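Local coordinates for RabGAP/TBC protein (Chlamydomonas reinhardtii, PDB 4P17), which is of unknown function but carries the all-helical TBC fold of Rab GTPase-activating proteins and is a flagellar protein, at residues Ala265-Lys270 and Met303-Asp308; Ser240-Thr245 and Thr295-Asp300; Met63-Val68 and Trp250-Tyr255. One frame throughout, in Å; residues are numbered along the deposited sequence.

Contact 1 of 3, residues Ala265-Lys270 and Met303-Asp308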
loop_
_atom_site.group_PDB
_atom_site.type_symbol
_atom_site.label_atom_id
_atom_site.label_comp_id
_atom_site.label_asym_id
_atom_site.label_seq_id
_atom_site.Cartn_x
_atom_site.Cartn_y
_atom_site.Cartn_z
ATOM N N ALA A 265 10.437 -3.043 -2.355
ATOM C CA ALA A 265 10.988 -2.523 -3.596
ATOM C C ALA A 265 12.194 -3.354 -4.043
ATOM O O ALA A 265 12.299 -3.731 -5.224
ATOM C CB ALA A 265 11.352 -1.088 -3.401
ATOM N N LEU A 266 13.090 -3.663 -3.109
ATOM C CA LEU A 266 14.270 -4.470 -3.441
ATOM C C LEU A 266 13.820 -5.852 -3.899
ATOM O O LEU A 266 14.366 -6.395 -4.866
ATOM C CB LEU A 266 15.225 -4.621 -2.244
ATOM C CG LEU A 266 16.444 -5.459 -2.643
ATOM C CD1 LEU A 266 17.343 -4.638 -3.582
ATOM C CD2 LEU A 266 17.180 -5.942 -1.458
ATOM N N ALA A 267 12.821 -6.413 -3.211
ATOM C CA ALA A 267 12.334 -7.748 -3.560
ATOM C C ALA A 267 11.803 -7.758 -4.993
ATOM O O ALA A 267 12.025 -8.706 -5.729
ATOM C CB ALA A 267 11.261 -8.210 -2.579
ATOM N N MET A 268 11.098 -6.709 -5.392
ATOM C CA MET A 268 10.631 -6.607 -6.773
ATOM C C MET A 268 11.768 -6.629 -7.761
ATOM O O MET A 268 11.664 -7.253 -8.810
ATOM C CB MET A 268 9.838 -5.327 -6.971
ATOM C CG MET A 268 8.536 -5.327 -6.286
ATOM S SD MET A 268 7.326 -6.389 -7.060
ATOM C CE MET A 268 7.249 -5.763 -8.738
ATOM N N LEU A 269 12.845 -5.923 -7.438
ATOM C CA LEU A 269 13.991 -5.875 -8.325
ATOM C C LEU A 269 14.721 -7.217 -8.357
ATOM O O LEU A 269 15.241 -7.607 -9.402
ATOM C CB LEU A 269 14.925 -4.756 -7.910
ATOM C CG LEU A 269 14.295 -3.355 -7.955
ATOM C CD1 LEU A 269 15.249 -2.247 -7.506
ATOM C CD2 LEU A 269 13.756 -3.043 -9.347
ATOM N N LYS A 270 14.773 -7.909 -7.218
ATOM C CA LYS A 270 15.397 -9.223 -7.168
ATOM C C LYS A 270 14.637 -10.206 -8.044
ATOM O O LYS A 270 15.213 -10.980 -8.824
ATOM C CB LYS A 270 15.450 -9.720 -5.727
ATOM C CG LYS A 270 16.196 -11.002 -5.507
ATOM C CD LYS A 270 16.573 -11.125 -4.045
ATOM C CE LYS A 270 16.311 -12.522 -3.499
ATOM N NZ LYS A 270 16.848 -13.607 -4.359
ATOM N N MET A 303 6.450 -11.197 -0.459
ATOM C CA MET A 303 6.752 -10.828 0.925
ATOM C C MET A 303 7.874 -11.717 1.479
ATOM O O MET A 303 8.754 -11.268 2.212
ATOM C CB MET A 303 5.523 -10.928 1.799
ATOM C CG MET A 303 4.401 -9.997 1.371
ATOM S SD MET A 303 4.955 -8.307 1.078
ATOM C CE MET A 303 5.403 -7.672 2.703
ATOM N N ALA A 304 7.831 -13.000 1.151
ATOM C CA ALA A 304 8.873 -13.883 1.619
ATOM C C ALA A 304 10.236 -13.413 1.068
ATOM O O ALA A 304 11.275 -13.454 1.759
ATOM C CB ALA A 304 8.573 -15.294 1.201
ATOM N N THR A 305 10.236 -12.925 -0.164
ATOM C CA THR A 305 11.490 -12.442 -0.735
ATOM C C THR A 305 11.913 -11.155 -0.014
ATOM O O THR A 305 13.082 -10.992 0.319
ATOM C CB THR A 305 11.396 -12.222 -2.257
ATOM O OG1 THR A 305 11.045 -13.465 -2.886
ATOM C CG2 THR A 305 12.722 -11.733 -2.821
ATOM N N ALA A 306 10.965 -10.268 0.277
ATOM C CA ALA A 306 11.284 -9.029 0.989
ATOM C C ALA A 306 11.959 -9.260 2.329
ATOM O O ALA A 306 12.784 -8.435 2.774
ATOM C CB ALA A 306 10.008 -8.201 1.196
ATOM N N PHE A 307 11.638 -10.376 2.978
ATOM C CA PHE A 307 12.183 -10.629 4.315
ATOM C C PHE A 307 13.276 -11.683 4.351
ATOM O O PHE A 307 13.677 -12.081 5.461
ATOM C CB PHE A 307 11.087 -11.077 5.293
ATOM C CG PHE A 307 9.925 -10.124 5.386
ATOM C CD1 PHE A 307 10.097 -8.854 5.938
ATOM C CD2 PHE A 307 8.666 -10.509 4.956
ATOM C CE1 PHE A 307 9.046 -7.974 6.025
ATOM C CE2 PHE A 307 7.595 -9.646 5.045
ATOM C CZ PHE A 307 7.790 -8.358 5.571
ATOM N N ASP A 308 13.798 -12.117 3.189
ATOM C CA ASP A 308 14.652 -13.313 3.166
ATOM C C ASP A 308 16.048 -13.157 3.752
ATOM O O ASP A 308 16.704 -14.161 4.020
ATOM C CB ASP A 308 14.784 -13.894 1.732
ATOM C CG ASP A 308 15.635 -13.049 0.758
ATOM O OD1 ASP A 308 16.510 -12.242 1.142
ATOM O OD2 ASP A 308 15.423 -13.245 -0.468
#
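Helix 259-271 and the last turn of helix 299-306 meet here, at the surface of the all-helical TBC fold. Small residues let the backbones approach: the CA atoms of A267 and A306 are 4.8 Å apart, and the methyl CB of A267 lies 3.5 Å from A306 N, a close approach that alanine, with only a methyl, permits. Beside it comes T305, its CG2 anti to the backbone N (OG1 at chi1 -59°) and so directed at the other helix, 3.8 Å from A267 CB. The threonine thus serves two purposes, since OG1 turns back along its own helix to bond V301 O while the methyl does the packing. Where helix 299-306 runs out into the C-terminal tail, the contact becomes polar. K270 leaves helix 259-271 with CG anti to the backbone N, crosses obliquely over T305 with CE 3.7 Å from CG2, and bends at chi3 and chi4 to meet D308 tip to tip. Its CE is 3.2 Å from D308 OD2, but NZ stays 4.2 Å from that oxygen, an attraction of opposite charges rather than a salt bridge. The other oxygen, D308 OD1, accepts a hydrogen bond from I310 N, which steadies the carboxylate.

Contact 2 of 3, residues Ser240-Thr245 and Thr295-Asp300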
loop_
_atom_site.group_PDB
_atom_site.type_symbol
_atom_site.label_atom_id
_atom_site.label_comp_id
_atom_site.label_asym_id
_atom_site.label_seq_id
_atom_site.Cartn_x
_atom_site.Cartn_y
_atom_site.Cartn_z
ATOM N N SER A 240 0.716 0.357 -8.773
ATOM C CA SER A 240 1.787 -0.414 -9.369
ATOM C C SER A 240 1.546 -1.905 -9.339
ATOM O O SER A 240 1.895 -2.601 -10.289
ATOM C CB SER A 240 3.088 -0.078 -8.659
ATOM O OG SER A 240 3.468 1.243 -8.986
ATOM N N LEU A 241 0.932 -2.391 -8.254
ATOM C CA LEU A 241 0.775 -3.822 -8.038
ATOM C C LEU A 241 -0.695 -4.223 -7.990
ATOM O O LEU A 241 -1.553 -3.371 -7.738
ATOM C CB LEU A 241 1.460 -4.264 -6.744
ATOM C CG LEU A 241 2.892 -3.839 -6.424
ATOM C CD1 LEU A 241 3.333 -4.449 -5.093
ATOM C CD2 LEU A 241 3.893 -4.203 -7.543
ATOM N N PRO A 242 -0.996 -5.505 -8.266
ATOM C CA PRO A 242 -2.358 -5.992 -8.070
ATOM C C PRO A 242 -2.818 -5.738 -6.654
ATOM O O PRO A 242 -2.023 -5.810 -5.743
ATOM C CB PRO A 242 -2.247 -7.486 -8.331
ATOM C CG PRO A 242 -1.121 -7.588 -9.302
ATOM C CD PRO A 242 -0.132 -6.553 -8.838
ATOM N N SER A 243 -4.089 -5.442 -6.478
ATOM C CA SER A 243 -4.560 -4.971 -5.182
ATOM C C SER A 243 -4.316 -5.946 -4.012
ATOM O O SER A 243 -4.009 -5.514 -2.901
ATOM C CB SER A 243 -6.062 -4.639 -5.276
ATOM O OG SER A 243 -6.828 -5.816 -5.201
ATOM N N GLU A 244 -4.415 -7.249 -4.237
ATOM C CA GLU A 244 -4.240 -8.174 -3.116
ATOM C C GLU A 244 -2.756 -8.244 -2.745
ATOM O O GLU A 244 -2.399 -8.500 -1.587
ATOM C CB GLU A 244 -4.787 -9.557 -3.449
ATOM C CG GLU A 244 -6.243 -9.543 -3.736
ATOM C CD GLU A 244 -6.795 -10.892 -4.006
ATOM O OE1 GLU A 244 -6.667 -11.767 -3.127
ATOM O OE2 GLU A 244 -7.338 -11.083 -5.120
ATOM N N THR A 245 -1.893 -7.965 -3.720
ATOM C CA THR A 245 -0.457 -7.965 -3.447
ATOM C C THR A 245 -0.131 -6.702 -2.650
ATOM O O THR A 245 0.636 -6.745 -1.676
ATOM C CB THR A 245 0.320 -8.034 -4.730
ATOM O OG1 THR A 245 -0.062 -9.241 -5.388
ATOM C CG2 THR A 245 1.777 -8.055 -4.493
ATOM N N THR A 295 1.539 -7.232 -12.887
ATOM C CA THR A 295 1.031 -8.608 -12.862
ATOM C C THR A 295 1.724 -9.440 -11.785
ATOM O O THR A 295 1.822 -10.670 -11.853
ATOM C CB THR A 295 1.154 -9.258 -14.235
ATOM O OG1 THR A 295 2.516 -9.252 -14.640
ATOM C CG2 THR A 295 0.314 -8.483 -15.238
ATOM N N MET A 296 2.189 -8.746 -10.754
ATOM C CA MET A 296 2.845 -9.407 -9.647
ATOM C C MET A 296 1.776 -10.011 -8.713
ATOM O O MET A 296 1.445 -9.458 -7.669
ATOM C CB MET A 296 3.765 -8.428 -8.924
ATOM C CG MET A 296 4.935 -9.092 -8.193
ATOM S SD MET A 296 4.461 -10.367 -6.986
ATOM C CE MET A 296 5.940 -11.376 -6.977
ATOM N N HIS A 297 1.255 -11.174 -9.097
ATOM C CA HIS A 297 0.169 -11.810 -8.370
ATOM C C HIS A 297 0.668 -12.721 -7.261
ATOM O O HIS A 297 -0.078 -13.033 -6.346
ATOM C CB HIS A 297 -0.725 -12.589 -9.351
ATOM C CG HIS A 297 -1.415 -11.704 -10.329
ATOM N ND1 HIS A 297 -2.463 -10.881 -9.966
ATOM C CD2 HIS A 297 -1.176 -11.462 -11.639
ATOM C CE1 HIS A 297 -2.860 -10.195 -11.024
ATOM N NE2 HIS A 297 -2.097 -10.525 -12.048
ATOM N N GLN A 298 1.956 -13.074 -7.298
ATOM C CA GLN A 298 2.516 -13.971 -6.307
ATOM C C GLN A 298 2.858 -13.180 -5.055
ATOM O O GLN A 298 4.029 -12.852 -4.784
ATOM C CB GLN A 298 3.762 -14.695 -6.860
ATOM C CG GLN A 298 3.725 -16.208 -6.685
ATOM C CD GLN A 298 3.277 -16.646 -5.310
ATOM O OE1 GLN A 298 3.343 -15.884 -4.343
ATOM N NE2 GLN A 298 2.804 -17.878 -5.215
ATOM N N ARG A 299 1.833 -12.847 -4.282
ATOM C CA ARG A 299 2.046 -12.023 -3.103
ATOM C C ARG A 299 2.805 -12.763 -1.980
ATOM O O ARG A 299 3.525 -12.155 -1.197
ATOM C CB ARG A 299 0.699 -11.479 -2.589
ATOM C CG ARG A 299 -0.346 -12.505 -2.249
ATOM C CD ARG A 299 -1.680 -11.851 -2.079
ATOM N NE ARG A 299 -2.672 -12.784 -1.551
ATOM C CZ ARG A 299 -3.504 -13.491 -2.299
ATOM N NH1 ARG A 299 -3.473 -13.400 -3.624
ATOM N NH2 ARG A 299 -4.374 -14.288 -1.718
ATOM N N ASP A 300 2.698 -14.087 -1.948
ATOM C CA ASP A 300 3.436 -14.859 -0.971
ATOM C C ASP A 300 4.940 -14.746 -1.228
ATOM O O ASP A 300 5.744 -14.488 -0.313
ATOM C CB ASP A 300 3.044 -16.342 -1.001
ATOM C CG ASP A 300 1.704 -16.647 -0.356
ATOM O OD1 ASP A 300 1.181 -15.845 0.457
ATOM O OD2 ASP A 300 1.207 -17.764 -0.629
HETATM O O HOH W 1 -5.608 -14.425 -4.840
HETATM O O HOH W 2 -1.954 -11.332 -5.371
#
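The hydroxyl of T245 is gripped by two hydrogen bonds. OG1 donates to M296 O at 2.7 Å, in the carbonyl plane with a C=O...O angle of 153°, and accepts from water 2 at 2.8 Å. That water gives its other proton to H297 O at 2.7 Å and takes an N-H from R299 NH1 at 3.1 Å, so one threonine oxygen and one water tie together three residues of 295-300. Threonine suits the place because its methyl, anti to the backbone N, packs by M296 O and R299 CB while the hydroxyl serves the carbonyl. An alanine here would remove OG1 and CG2, and would probably leave M296 O without this donor and water 2 less firmly placed. Both segments lead into helices: P242 is the N-cap residue of helix 243-256 and Q298 that of helix 299-306, whose approach is shaped by inverse gamma turns centred on M296 and Q298. Proline fits the first position, since its ring favours the phi found there and an N-cap needs no N-H inside the helix. The ring also packs crosswise on H297, CG lying 3.9 Å from the imidazole centroid and 28° off the normal, a CH-pi contact over the face. The guanidinium of R299 has both waters at its edge, in plane, and donates to them through NH1, 2.7 Å from water 1. E244 OE1 instead sits over one face, 3.6 Å from NH1, with carboxylate and guanidinium planes 37° apart; this long salt bridge rests on charge alone, since no N-H points at the oxygen. Stronger partners come from the N-terminal part: R30 and L15 N for E244 OE2, D34 for R299 NH2.

Contact 3 of 3, residues Met63-Val68 and Trp250-Tyr255; sequences MIRKGV and WDSLFY
The polar part of this contact centres on the buried carboxylate of D251. Its OD2 accepts the backbone N-H of V68 at 2.9 Å, nearly straight at 171°, although the donor comes from above the carboxylate plane, 61° out of it. R73 forms a salt bridge to the same oxygen and W77 NE1 bonds OD1; these donors, one of them charged, would probably favour the ionised form. Aspartate suits the site: its short chain keeps the charge close to the helix. Van der Waals contacts make up the next group. V68 crosses the carboxylate obliquely, CG2 3.6 Å from D251 CG. I64 uses both branches, CG2 pressing to 3.2 Å from D251 O and CD1 lying 3.5 Å from Y255 CD1, oblique to the ring. The tyrosine's CG, anti to the backbone N (chi1 -176°), brings the ring to I64, which it crosses at about a right angle; a branched isoleucine can fill both places at once. Close backbone approach gives a third group. S252 is small enough to let its helix close on segment 63-68, R65 and S252 CA atoms being 5.9 Å apart, with OG 3.8 Å from R65 CA. R65 starts away from the other helix and runs extended, its NE in a salt bridge with E256. G67 follows helix 57-65 and is the first to leave helical angles, with positive phi; a CB here would be jammed against the carbonyl O of K66, which calls for glycine, and this turn delivers the V68 N-H to D251. The Gly-Val turn, R73 and W77 belong to the N-terminal signature of TBC domains, and D251 to the Trp-Asp signature of a later helix, so the contact joins two hallmark motifs of the fold.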
loop_
_atom_site.group_PDB
_atom_site.type_symbol
_atom_site.label_atom_id
_atom_site.label_comp_id
_atom_site.label_asym_id
_atom_site.label_seq_id
_atom_site.Cartn_x
_atom_site.Cartn_y
_atom_site.Cartn_z
ATOM N N MET A 63 2.967 -13.647 11.852
ATOM C CA MET A 63 1.634 -13.817 11.290
ATOM C C MET A 63 1.307 -12.744 10.252
ATOM O O MET A 63 0.794 -13.058 9.172
ATOM C CB MET A 63 0.581 -13.786 12.394
ATOM C CG MET A 63 0.645 -14.979 13.339
ATOM S SD MET A 63 -0.529 -14.811 14.716
ATOM C CE MET A 63 -2.087 -15.166 13.883
ATOM N N ILE A 64 1.652 -11.500 10.576
ATOM C CA ILE A 64 1.319 -10.382 9.736
ATOM C C ILE A 64 2.160 -10.474 8.466
ATOM O O ILE A 64 1.685 -10.187 7.373
ATOM C CB ILE A 64 1.521 -9.032 10.483
ATOM C CG1 ILE A 64 0.394 -8.874 11.491
ATOM C CG2 ILE A 64 1.473 -7.841 9.494
ATOM C CD1 ILE A 64 0.425 -7.624 12.352
ATOM N N ARG A 65 3.395 -10.921 8.605
ATOM C CA ARG A 65 4.220 -11.132 7.429
ATOM C C ARG A 65 3.668 -12.198 6.479
ATOM O O ARG A 65 3.945 -12.133 5.303
ATOM C CB ARG A 65 5.640 -11.499 7.851
ATOM C CG ARG A 65 6.482 -10.305 8.246
ATOM C CD ARG A 65 7.924 -10.700 8.551
ATOM N NE ARG A 65 8.723 -9.533 8.913
ATOM C CZ ARG A 65 10.040 -9.552 9.127
ATOM N NH1 ARG A 65 10.732 -10.682 8.993
ATOM N NH2 ARG A 65 10.666 -8.437 9.466
ATOM N N LYS A 66 2.929 -13.190 6.988
ATOM C CA LYS A 66 2.312 -14.207 6.143
ATOM C C LYS A 66 0.965 -13.772 5.530
ATOM O O LYS A 66 0.403 -14.475 4.693
ATOM C CB LYS A 66 2.098 -15.486 6.948
ATOM C CG LYS A 66 3.380 -16.255 7.289
ATOM C CD LYS A 66 3.112 -17.338 8.327
ATOM N N GLY A 67 0.454 -12.622 5.957
ATOM C CA GLY A 67 -0.789 -12.113 5.413
ATOM C C GLY A 67 -1.932 -12.087 6.408
ATOM O O GLY A 67 -2.279 -13.092 7.035
ATOM N N VAL A 68 -2.547 -10.919 6.536
ATOM C CA VAL A 68 -3.734 -10.810 7.368
ATOM C C VAL A 68 -4.903 -11.326 6.518
ATOM O O VAL A 68 -5.007 -10.978 5.356
ATOM C CB VAL A 68 -3.985 -9.349 7.825
ATOM C CG1 VAL A 68 -5.256 -9.278 8.626
ATOM C CG2 VAL A 68 -2.818 -8.780 8.661
ATOM N N TRP A 250 0.887 -3.681 2.778
ATOM C CA TRP A 250 0.260 -2.799 3.762
ATOM C C TRP A 250 0.111 -3.482 5.116
ATOM O O TRP A 250 0.300 -2.841 6.183
ATOM C CB TRP A 250 -1.102 -2.339 3.235
ATOM C CG TRP A 250 -1.024 -1.280 2.125
ATOM C CD1 TRP A 250 0.108 -0.902 1.384
ATOM C CD2 TRP A 250 -2.105 -0.464 1.648
ATOM N NE1 TRP A 250 -0.242 0.105 0.499
ATOM C CE2 TRP A 250 -1.589 0.376 0.631
ATOM C CE3 TRP A 250 -3.467 -0.353 1.994
ATOM C CZ2 TRP A 250 -2.392 1.313 -0.057
ATOM C CZ3 TRP A 250 -4.264 0.585 1.295
ATOM C CH2 TRP A 250 -3.713 1.403 0.295
ATOM N N ASP A 251 -0.211 -4.775 5.098
ATOM C CA ASP A 251 -0.217 -5.576 6.344
ATOM C C ASP A 251 1.042 -5.295 7.157
ATOM O O ASP A 251 0.991 -4.924 8.311
ATOM C CB ASP A 251 -0.287 -7.085 6.094
ATOM C CG ASP A 251 -1.630 -7.548 5.510
ATOM O OD1 ASP A 251 -2.608 -6.801 5.627
ATOM O OD2 ASP A 251 -1.696 -8.682 4.956
ATOM N N SER A 252 2.195 -5.489 6.543
ATOM C CA SER A 252 3.444 -5.275 7.272
ATOM C C SER A 252 3.809 -3.797 7.463
ATOM O O SER A 252 4.428 -3.445 8.468
ATOM C CB SER A 252 4.569 -6.018 6.578
ATOM O OG SER A 252 4.388 -7.423 6.823
ATOM N N LEU A 253 3.436 -2.938 6.523
ATOM C CA LEU A 253 3.684 -1.504 6.672
ATOM C C LEU A 253 3.018 -0.947 7.927
ATOM O O LEU A 253 3.596 -0.126 8.660
ATOM C CB LEU A 253 3.168 -0.724 5.454
ATOM C CG LEU A 253 3.242 0.810 5.523
ATOM C CD1 LEU A 253 4.703 1.280 5.625
ATOM C CD2 LEU A 253 2.538 1.480 4.346
ATOM N N PHE A 254 1.777 -1.360 8.140
ATOM C CA PHE A 254 0.978 -0.852 9.259
ATOM C C PHE A 254 1.395 -1.469 10.589
ATOM O O PHE A 254 0.894 -1.062 11.621
ATOM C CB PHE A 254 -0.538 -1.114 9.030
ATOM C CG PHE A 254 -1.129 -0.312 7.877
ATOM C CD1 PHE A 254 -0.784 1.019 7.693
ATOM C CD2 PHE A 254 -2.000 -0.886 6.977
ATOM C CE1 PHE A 254 -1.299 1.745 6.632
ATOM C CE2 PHE A 254 -2.494 -0.157 5.915
ATOM C CZ PHE A 254 -2.144 1.149 5.752
ATOM N N TYR A 255 2.318 -2.426 10.566
ATOM C CA TYR A 255 2.839 -3.023 11.806
ATOM C C TYR A 255 4.329 -2.747 12.043
ATOM O O TYR A 255 4.742 -2.405 13.152
ATOM C CB TYR A 255 2.601 -4.524 11.791
ATOM C CG TYR A 255 3.029 -5.162 13.078
ATOM C CD1 TYR A 255 2.191 -5.162 14.179
ATOM C CD2 TYR A 255 4.258 -5.774 13.186
ATOM C CE1 TYR A 255 2.580 -5.743 15.364
ATOM C CE2 TYR A 255 4.654 -6.357 14.371
ATOM C CZ TYR A 255 3.808 -6.343 15.439
ATOM O OH TYR A 255 4.221 -6.934 16.595
#

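In the fold
Contacts 2 and 3 are buried, their centres about 11 Å from that of the chain, whereas contact 1 is a surface contact about 15 Å out. Helix 243-256 serves both buried ones, its start in contact 2 and its later turns in contact 3; helix 299-306 likewise links contacts 2 and 1. The chemistry follows the place: contact 1 joins small side chains and a loose charge pair, contact 2 combines a direct hydroxyl-to-carbonyl bond with ordered water and a long salt bridge, and contact 3 relies on a backbone-to-carboxylate bond. Contacts 1 and 2 meet where M268 SD lies 3.8 Å from M296 CG. Between contacts 1 and 3, F307 and R65 form a cation-pi pair.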